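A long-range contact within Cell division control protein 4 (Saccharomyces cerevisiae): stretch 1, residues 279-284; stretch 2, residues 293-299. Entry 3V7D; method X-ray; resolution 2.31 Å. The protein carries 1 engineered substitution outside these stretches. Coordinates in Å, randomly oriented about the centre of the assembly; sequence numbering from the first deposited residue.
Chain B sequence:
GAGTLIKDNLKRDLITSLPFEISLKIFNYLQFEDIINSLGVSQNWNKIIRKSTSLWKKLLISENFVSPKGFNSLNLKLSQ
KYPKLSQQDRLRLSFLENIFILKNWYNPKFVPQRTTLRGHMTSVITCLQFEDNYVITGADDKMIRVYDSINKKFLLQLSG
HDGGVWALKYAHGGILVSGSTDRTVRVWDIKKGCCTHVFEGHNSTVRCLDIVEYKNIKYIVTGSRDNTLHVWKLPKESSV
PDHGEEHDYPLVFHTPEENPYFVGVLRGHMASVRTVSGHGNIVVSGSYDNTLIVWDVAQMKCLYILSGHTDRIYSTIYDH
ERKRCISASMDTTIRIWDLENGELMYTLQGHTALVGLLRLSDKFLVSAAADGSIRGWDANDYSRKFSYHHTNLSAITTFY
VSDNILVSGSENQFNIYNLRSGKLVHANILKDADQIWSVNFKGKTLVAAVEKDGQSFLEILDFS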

ATOM      1  N   HIS B 279      -0.113  -0.428  18.447  1.00 48.57           N
ATOM      2  CA  HIS B 279       0.565   0.704  17.831  1.00 46.24           C
ATOM      3  C   HIS B 279       0.591   1.853  18.831  1.00 51.81           C
ATOM      4  O   HIS B 279      -0.428   2.169  19.449  1.00 51.08           O
ATOM      5  CB  HIS B 279      -0.149   1.138  16.553  1.00 48.49           C
ATOM      6  CG  HIS B 279       0.483   2.318  15.880  1.00 55.24           C
ATOM      7  ND1 HIS B 279       1.378   2.190  14.839  1.00 58.25           N
ATOM      8  CD2 HIS B 279       0.351   3.647  16.104  1.00 54.86           C
ATOM      9  CE1 HIS B 279       1.768   3.391  14.449  1.00 57.81           C
ATOM     10  NE2 HIS B 279       1.160   4.292  15.200  1.00 58.13           N
ATOM     11  N   GLY B 280       1.753   2.478  18.991  1.00 52.57           N
ATOM     12  CA  GLY B 280       1.917   3.504  20.001  1.00 55.61           C
ATOM     13  C   GLY B 280       1.637   2.928  21.377  1.00 54.47           C
ATOM     14  O   GLY B 280       2.077   1.822  21.684  1.00 55.68           O
ATOM     15  N   ASN B 281       0.888   3.661  22.196  1.00 53.50           N
ATOM     16  CA  ASN B 281       0.582   3.218  23.555  1.00 54.91           C
ATOM     17  C   ASN B 281      -0.643   2.311  23.633  1.00 55.01           C
ATOM     18  O   ASN B 281      -0.998   1.832  24.708  1.00 59.08           O
ATOM     19  CB  ASN B 281       0.398   4.417  24.493  1.00 55.68           C
ATOM     20  CG  ASN B 281      -0.810   5.266  24.129  1.00 59.87           C
ATOM     21  OD1 ASN B 281      -1.016   5.609  22.964  1.00 63.36           O
ATOM     22  ND2 ASN B 281      -1.618   5.603  25.127  1.00 58.69           N
ATOM     23  N   ILE B 282      -1.290   2.083  22.495  1.00 53.61           N
ATOM     24  CA  ILE B 282      -2.490   1.256  22.463  1.00 52.35           C
ATOM     25  C   ILE B 282      -2.207  -0.150  21.947  1.00 53.09           C
ATOM     26  O   ILE B 282      -1.627  -0.326  20.874  1.00 50.38           O
ATOM     27  CB  ILE B 282      -3.594   1.894  21.610  1.00 47.88           C
ATOM     28  CG1 ILE B 282      -3.975   3.257  22.179  1.00 51.05           C
ATOM     29  CG2 ILE B 282      -4.816   0.990  21.570  1.00 46.63           C
ATOM     30  CD1 ILE B 282      -4.583   3.183  23.564  1.00 51.23           C
ATOM     31  N   VAL B 283      -2.619  -1.147  22.726  1.00 51.02           N
ATOM     32  CA  VAL B 283      -2.447  -2.544  22.354  1.00 46.11           C
ATOM     33  C   VAL B 283      -3.750  -3.308  22.552  1.00 45.71           C
ATOM     34  O   VAL B 283      -4.407  -3.170  23.583  1.00 46.12           O
ATOM     35  CB  VAL B 283      -1.338  -3.217  23.187  1.00 51.19           C
ATOM     36  CG1 VAL B 283      -1.247  -4.693  22.858  1.00 48.03           C
ATOM     37  CG2 VAL B 283       0.002  -2.538  22.944  1.00 55.68           C
ATOM     38  N   VAL B 284      -4.124  -4.110  21.559  1.00 46.58           N
ATOM     39  CA  VAL B 284      -5.317  -4.944  21.650  1.00 41.67           C
ATOM     40  C   VAL B 284      -4.946  -6.423  21.751  1.00 48.12           C
ATOM     41  O   VAL B 284      -4.120  -6.919  20.983  1.00 50.93           O
ATOM     42  CB  VAL B 284      -6.233  -4.739  20.434  1.00 39.73           C
ATOM     43  CG1 VAL B 284      -7.500  -5.573  20.575  1.00 41.41           C
ATOM     44  CG2 VAL B 284      -6.580  -3.265  20.275  1.00 39.20           C
ATOM     45  N   ILE B 293      -9.436  -7.231  24.708  1.00 45.12           N
ATOM     46  CA  ILE B 293      -9.213  -6.104  25.598  1.00 49.32           C
ATOM     47  C   ILE B 293      -8.320  -5.067  24.931  1.00 50.64           C
ATOM     48  O   ILE B 293      -7.315  -5.408  24.305  1.00 54.51           O
ATOM     49  CB  ILE B 293      -8.606  -6.545  26.952  1.00 47.86           C
ATOM     50  CG1 ILE B 293      -9.540  -7.532  27.657  1.00 46.25           C
ATOM     51  CG2 ILE B 293      -8.373  -5.342  27.840  1.00 47.71           C
ATOM     52  CD1 ILE B 293      -9.070  -7.950  29.042  1.00 49.16           C
ATOM     53  N   VAL B 294      -8.712  -3.802  25.046  1.00 45.60           N
ATOM     54  CA  VAL B 294      -7.900  -2.698  24.558  1.00 47.39           C
ATOM     55  C   VAL B 294      -7.114  -2.122  25.724  1.00 50.92           C
ATOM     56  O   VAL B 294      -7.696  -1.624  26.685  1.00 58.06           O
ATOM     57  CB  VAL B 294      -8.765  -1.591  23.942  1.00 48.17           C
ATOM     58  CG1 VAL B 294      -7.885  -0.502  23.346  1.00 45.87           C
ATOM     59  CG2 VAL B 294      -9.698  -2.170  22.890  1.00 46.75           C
ATOM     60  N   TRP B 295      -5.790  -2.199  25.643  1.00 48.27           N
ATOM     61  CA  TRP B 295      -4.936  -1.781  26.747  1.00 50.71           C
ATOM     62  C   TRP B 295      -4.246  -0.448  26.477  1.00 55.27           C
ATOM     63  O   TRP B 295      -4.039  -0.063  25.326  1.00 54.41           O
ATOM     64  CB  TRP B 295      -3.865  -2.837  27.023  1.00 52.51           C
ATOM     65  CG  TRP B 295      -4.381  -4.229  27.233  1.00 55.00           C
ATOM     66  CD1 TRP B 295      -4.532  -5.200  26.284  1.00 52.76           C
ATOM     67  CD2 TRP B 295      -4.787  -4.816  28.476  1.00 58.26           C
ATOM     68  NE1 TRP B 295      -5.016  -6.351  26.858  1.00 53.09           N
ATOM     69  CE2 TRP B 295      -5.177  -6.142  28.204  1.00 58.69           C
ATOM     70  CE3 TRP B 295      -4.864  -4.347  29.790  1.00 62.75           C
ATOM     71  CZ2 TRP B 295      -5.642  -7.002  29.196  1.00 62.84           C
ATOM     72  CZ3 TRP B 295      -5.324  -5.202  30.775  1.00 65.12           C
ATOM     73  CH2 TRP B 295      -5.709  -6.513  30.473  1.00 66.68           C
ATOM     74  N   ASP B 296      -3.889   0.244  27.554  1.00 60.72           N
ATOM     75  CA  ASP B 296      -3.043   1.428  27.480  1.00 64.67           C
ATOM     76  C   ASP B 296      -1.739   1.092  28.194  1.00 69.37           C
ATOM     77  O   ASP B 296      -1.648   1.195  29.415  1.00 76.79           O
ATOM     78  CB  ASP B 296      -3.729   2.622  28.152  1.00 67.92           C
ATOM     79  CG  ASP B 296      -2.991   3.935  27.926  1.00 70.30           C
ATOM     80  OD1 ASP B 296      -1.744   3.952  27.964  1.00 71.09           O
ATOM     81  OD2 ASP B 296      -3.667   4.963  27.715  1.00 74.21           O
ATOM     82  N   VAL B 297      -0.731   0.695  27.426  1.00 66.86           N
ATOM     83  CA  VAL B 297       0.513   0.195  28.001  1.00 67.14           C
ATOM     84  C   VAL B 297       1.383   1.296  28.598  1.00 71.84           C
ATOM     85  O   VAL B 297       2.434   1.020  29.174  1.00 75.56           O
ATOM     86  CB  VAL B 297       1.326  -0.600  26.971  1.00 63.16           C
ATOM     87  CG1 VAL B 297       0.526  -1.797  26.487  1.00 56.54           C
ATOM     88  CG2 VAL B 297       1.724   0.296  25.807  1.00 64.23           C
ATOM     89  N   ALA B 298       0.950   2.543  28.455  1.00 72.99           N
ATOM     90  CA  ALA B 298       1.616   3.650  29.125  1.00 78.86           C
ATOM     91  C   ALA B 298       1.115   3.728  30.561  1.00 80.67           C
ATOM     92  O   ALA B 298       1.878   4.002  31.487  1.00 82.87           O
ATOM     93  CB  ALA B 298       1.352   4.956  28.395  1.00 79.99           C
ATOM     94  N   GLN B 299      -0.179   3.474  30.735  1.00 77.62           N
ATOM     95  CA  GLN B 299      -0.799   3.501  32.052  1.00 79.12           C
ATOM     96  C   GLN B 299      -0.926   2.094  32.624  1.00 77.37           C
ATOM     97  O   GLN B 299      -1.217   1.926  33.808  1.00 81.31           O
ATOM     98  CB  GLN B 299      -2.183   4.148  31.979  1.00 79.76           C
ATOM     99  CG  GLN B 299      -2.176   5.605  31.552  1.00 84.99           C
ATOM    100  CD  GLN B 299      -3.567   6.211  31.544  1.00 94.60           C
ATOM    101  OE1 GLN B 299      -4.569   5.494  31.529  1.00 95.54           O
ATOM    102  NE2 GLN B 299      -3.635   7.536  31.560  1.00100.13           N
TER

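The two stretches pair as adjacent antiparallel strands, 282-284 against 293-296, and bury 435 Å² between them, N281 and V283 being the most covered. V283 and W295 form the hydrogen-bonded pair at the centre: W295 N donates to V283 O at 2.7 Å and V283 N to W295 O at 3.2 Å, both nearly linear. Beyond the strand, V297 N reaches N281 O at 3.0 Å, adding one further bond past the bridged pairs. CA-H...O contacts fill the intervals, as between V284 CA and I293 O (3.4 Å).

Side chains alternate between the two faces. On one, I282, V284, V294 and D296 lie together. I282 adopts m for both chi angles, and its CG2 packs diagonally on V294 CG1 at 3.8 Å; V284 and V294, both t, bring their CG2 atoms to 4.2 Å. Branching at CB suits I282, V284 and V294 to the extended backbone and places methyl groups close to the neighbouring strand. The opposite face carries V283 and W295. The t rotamer of V283 places CG2 3.7 Å from CG1 of V297, whose m rotamer brings CG1 close to it. W295, with chi1 m and chi2 at 93°, offers its ring edge to V283 O, while NE1 is hydrogen-bonded elsewhere in the structure.

Polar side chains organise the end of the contact. D296 is t, and its OD1 accepts from A298 N (3.1 Å) and Q299 N (3.2 Å), holding the chain as it leaves the strand. D296 OD1 also receives a weak hydrogen bond from N281 ND2 at 3.3 Å. In its p rotamer, N281 presents this amide to the carboxylate while its CB lies 4.1 Å from CB of A298, whose small side chain points toward stretch 1. A type II' turn from H279 to I282 leads into the strand; G280 suits it, since its positive phi of 60° favours glycine.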